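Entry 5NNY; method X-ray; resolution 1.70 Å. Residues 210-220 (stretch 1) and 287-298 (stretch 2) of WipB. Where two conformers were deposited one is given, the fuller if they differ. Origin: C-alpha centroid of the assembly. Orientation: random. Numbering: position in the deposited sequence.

Stretch 1 (210-220) AGIGLNHIRGL
Stretch 2, residues 287-298: GREYGDLIRTSK

Residues 210-220 of WipB run through an extended loop into a helix that begins at Leu214 and continues beyond the stretch; residues 287-298 form an irregular strap, without helix or strand, that starts beside Gly211, reaches the helix beside His216 at Tyr290, and returns to Gly213 at Ile294. Gly211 lies nearest Gly287 (CA to CA 4.7 Å), Gly213 nearest Ile294 (5.1 Å) and His216 nearest Tyr290 (6.3 Å). Together they bury 694 Å².

Four of the six hydrogen bonds across the contact are made by Leu214, Asn215 and His216, in the first turn of the helix. A first-turn backbone NH has no carbonyl of its own helix to meet, and Leu214 N gives its proton to Ile294 O at 2.7 Å. Asn215 (chi1 47°, p; chi2 -52°) points toward the strap and serves it with both ends of its amide: OD1 accepts from Ile294 N at 3.0 Å, and ND2 donates to Tyr290 O at 2.8 Å, both nearly straight. ND2 also donates to a water (2.7 Å) that accepts from Tyr290 N (2.9 Å) and donates to Gly291 O (2.8 Å).

His216 (m, chi2 87°) uses both ring nitrogens: ND1 accepts from Gly213 N at 3.1 Å, while NE2 donates to Arg288 O at 2.9 Å. Tyr290 CB covers one face of this ring, 3.9 Å from its centroid. Tyr290 (t, chi2 76°) extends along the helix until its OH lies 3.6 Å from Gly219 CA; a CB on Gly219 would strike Tyr290 CE2. Gly213, the N-cap, is equally constrained, since a CB there would clash with Ile294 O and Leu293 CD1.

Arg295 (m, t, t) has its CA-to-CB bond pointing away, but its extended chain carries NE and NH1 to Ile212 O, each in a weak hydrogen bond at 3.3 Å. Buried Leu214 (m, t) packs CD1 3.9 Å from CG2 of Ile294 (m, m), an apolar contact beside the polar one from its backbone N. Gly287, with phi 70° and psi 34°, brings its CA within 3.2 Å of Gly211 O; the positive phi, where the chain leaves a helix, by itself favours glycine, and a CB would hit Ala210 CB.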

# COMPACT_ATOMS: atom_id res chain seq x y z
N ALA A 210 9.28 5.26 3.59
CA ALA A 210 10.66 5.08 4.03
C ALA A 210 11.31 6.44 4.25
O ALA A 210 10.75 7.47 3.90
CB ALA A 210 11.48 4.26 3.01
N GLY A 211 12.51 6.43 4.81
CA GLY A 211 13.17 7.68 5.17
C GLY A 211 13.66 8.44 3.94
O GLY A 211 14.45 7.93 3.14
N ILE A 212 13.21 9.69 3.81
CA ILE A 212 13.61 10.57 2.72
C ILE A 212 13.95 11.94 3.30
O ILE A 212 13.80 12.19 4.50
CB ILE A 212 12.51 10.73 1.66
CG1 ILE A 212 11.27 11.34 2.33
CG2 ILE A 212 12.19 9.36 1.02
CD1 ILE A 212 10.24 11.89 1.36
N GLY A 213 14.36 12.84 2.42
CA GLY A 213 14.60 14.22 2.80
C GLY A 213 14.01 15.14 1.77
O GLY A 213 13.36 14.68 0.82
N LEU A 214 14.23 16.45 1.93
CA LEU A 214 13.85 17.41 0.90
C LEU A 214 14.52 17.12 -0.44
O LEU A 214 13.97 17.48 -1.49
CB LEU A 214 14.18 18.84 1.35
CG LEU A 214 13.48 19.36 2.60
CD1 LEU A 214 14.06 20.73 3.01
CD2 LEU A 214 11.99 19.48 2.35
N ASN A 215 15.69 16.48 -0.43
CA ASN A 215 16.37 16.18 -1.68
C ASN A 215 15.56 15.21 -2.53
O ASN A 215 15.52 15.32 -3.75
CB ASN A 215 17.77 15.63 -1.41
CG ASN A 215 17.78 14.55 -0.35
OD1 ASN A 215 17.26 14.74 0.75
ND2 ASN A 215 18.37 13.39 -0.67
N HIS A 216 14.90 14.24 -1.88
CA HIS A 216 14.04 13.31 -2.62
C HIS A 216 12.86 14.04 -3.25
O HIS A 216 12.47 13.75 -4.39
CB HIS A 216 13.52 12.20 -1.70
CG HIS A 216 14.57 11.24 -1.24
ND1 HIS A 216 15.35 11.47 -0.13
CD2 HIS A 216 14.99 10.06 -1.76
CE1 HIS A 216 16.19 10.46 0.03
NE2 HIS A 216 15.99 9.59 -0.94
N ILE A 217 12.24 14.95 -2.50
CA ILE A 217 11.09 15.68 -3.02
C ILE A 217 11.50 16.54 -4.21
O ILE A 217 10.79 16.62 -5.22
CB ILE A 217 10.44 16.51 -1.89
CG1 ILE A 217 10.08 15.58 -0.74
CG2 ILE A 217 9.23 17.30 -2.39
CD1 ILE A 217 9.60 16.32 0.51
N ARG A 218 12.68 17.15 -4.13
CA ARG A 218 13.19 17.91 -5.27
C ARG A 218 13.42 17.00 -6.47
O ARG A 218 13.12 17.37 -7.61
CB ARG A 218 14.48 18.64 -4.87
CG ARG A 218 15.07 19.52 -5.97
CD ARG A 218 16.44 20.07 -5.57
NE ARG A 218 16.34 21.00 -4.45
CZ ARG A 218 16.15 22.31 -4.59
NH1 ARG A 218 16.05 22.83 -5.81
NH2 ARG A 218 16.05 23.09 -3.53
N GLY A 219 13.97 15.80 -6.23
CA GLY A 219 14.16 14.87 -7.32
C GLY A 219 12.85 14.42 -7.94
O GLY A 219 12.76 14.24 -9.16
N LEU A 220 11.83 14.21 -7.10
CA LEU A 220 10.52 13.80 -7.60
C LEU A 220 9.89 14.90 -8.45
O LEU A 220 9.34 14.63 -9.52
CB LEU A 220 9.60 13.42 -6.44
CG LEU A 220 9.96 12.15 -5.66
CD1 LEU A 220 9.28 12.08 -4.30
CD2 LEU A 220 9.56 10.90 -6.48
N GLY A 287 14.00 4.34 0.46
CA GLY A 287 14.64 5.15 1.50
C GLY A 287 16.15 5.21 1.36
O GLY A 287 16.86 5.28 2.37
N ARG A 288 16.65 5.20 0.12
CA ARG A 288 18.08 5.16 -0.16
C ARG A 288 18.63 6.54 -0.52
O ARG A 288 17.88 7.45 -0.87
CB ARG A 288 18.40 4.20 -1.30
CG ARG A 288 17.85 2.80 -1.10
CD ARG A 288 18.33 2.23 0.23
NE ARG A 288 17.90 0.84 0.36
CZ ARG A 288 17.81 0.19 1.51
NH1 ARG A 288 18.12 0.80 2.65
NH2 ARG A 288 17.40 -1.08 1.54
N GLU A 289 19.95 6.65 -0.49
CA GLU A 289 20.61 7.93 -0.72
C GLU A 289 20.29 8.49 -2.10
O GLU A 289 20.41 7.81 -3.11
CB GLU A 289 22.13 7.79 -0.56
CG GLU A 289 22.88 9.11 -0.82
CD GLU A 289 24.28 9.16 -0.17
OE1 GLU A 289 24.79 10.28 0.01
OE2 GLU A 289 24.85 8.10 0.16
N TYR A 290 19.88 9.76 -2.13
CA TYR A 290 19.61 10.47 -3.37
C TYR A 290 20.35 11.81 -3.27
O TYR A 290 19.76 12.86 -3.01
CB TYR A 290 18.09 10.65 -3.61
CG TYR A 290 17.78 11.32 -4.92
CD1 TYR A 290 17.89 10.62 -6.12
CD2 TYR A 290 17.44 12.67 -4.98
CE1 TYR A 290 17.65 11.23 -7.32
CE2 TYR A 290 17.19 13.28 -6.18
CZ TYR A 290 17.29 12.56 -7.34
OH TYR A 290 17.04 13.18 -8.54
N GLY A 291 21.67 11.77 -3.45
CA GLY A 291 22.46 12.92 -3.10
C GLY A 291 22.47 13.14 -1.60
O GLY A 291 22.08 12.28 -0.80
N ASP A 292 22.94 14.33 -1.21
CA ASP A 292 23.04 14.66 0.21
C ASP A 292 21.66 14.74 0.85
O ASP A 292 20.76 15.43 0.35
CB ASP A 292 23.79 15.98 0.39
CG ASP A 292 25.27 15.87 0.10
OD1 ASP A 292 25.83 14.77 0.20
OD2 ASP A 292 25.88 16.92 -0.24
N LEU A 293 21.49 14.04 1.96
CA LEU A 293 20.21 14.04 2.67
C LEU A 293 19.98 15.40 3.30
O LEU A 293 20.81 15.85 4.10
CB LEU A 293 20.20 12.94 3.74
CG LEU A 293 18.91 12.74 4.54
CD1 LEU A 293 17.77 12.30 3.59
CD2 LEU A 293 19.10 11.70 5.63
N ILE A 294 18.88 16.05 2.94
CA ILE A 294 18.52 17.37 3.45
C ILE A 294 17.25 17.21 4.27
O ILE A 294 16.21 16.80 3.74
CB ILE A 294 18.29 18.40 2.33
CG1 ILE A 294 19.55 18.52 1.45
CG2 ILE A 294 17.88 19.74 2.95
CD1 ILE A 294 20.78 18.96 2.17
N ARG A 295 17.32 17.55 5.56
CA ARG A 295 16.18 17.40 6.45
C ARG A 295 15.79 18.68 7.17
O ARG A 295 14.83 18.66 7.95
CB ARG A 295 16.43 16.28 7.47
CG ARG A 295 16.17 14.89 6.87
CD ARG A 295 16.00 13.82 7.94
NE ARG A 295 15.17 12.72 7.46
CZ ARG A 295 14.15 12.21 8.14
NH1 ARG A 295 13.44 11.22 7.62
NH2 ARG A 295 13.85 12.68 9.35
N THR A 296 16.49 19.78 6.94
CA THR A 296 16.17 21.07 7.54
C THR A 296 16.11 22.11 6.43
O THR A 296 16.91 22.08 5.50
CB THR A 296 17.23 21.46 8.58
OG1 THR A 296 17.37 20.40 9.53
CG2 THR A 296 16.81 22.72 9.31
N SER A 297 15.15 23.03 6.54
CA SER A 297 15.12 24.24 5.72
C SER A 297 15.05 25.45 6.63
O SER A 297 14.38 25.43 7.67
CB SER A 297 13.94 24.27 4.77
OG SER A 297 14.00 25.45 3.99
N LYS A 298 15.72 26.53 6.23
CA LYS A 298 15.60 27.75 7.02
C LYS A 298 14.26 28.42 6.81
O LYS A 298 13.87 29.26 7.63
CB LYS A 298 16.74 28.71 6.72
CG LYS A 298 16.70 29.39 5.37
CD LYS A 298 17.98 30.21 5.18
CE LYS A 298 17.97 30.96 3.86
NZ LYS A 298 17.86 30.03 2.71
O HOH W 1 19.73 11.28 0.36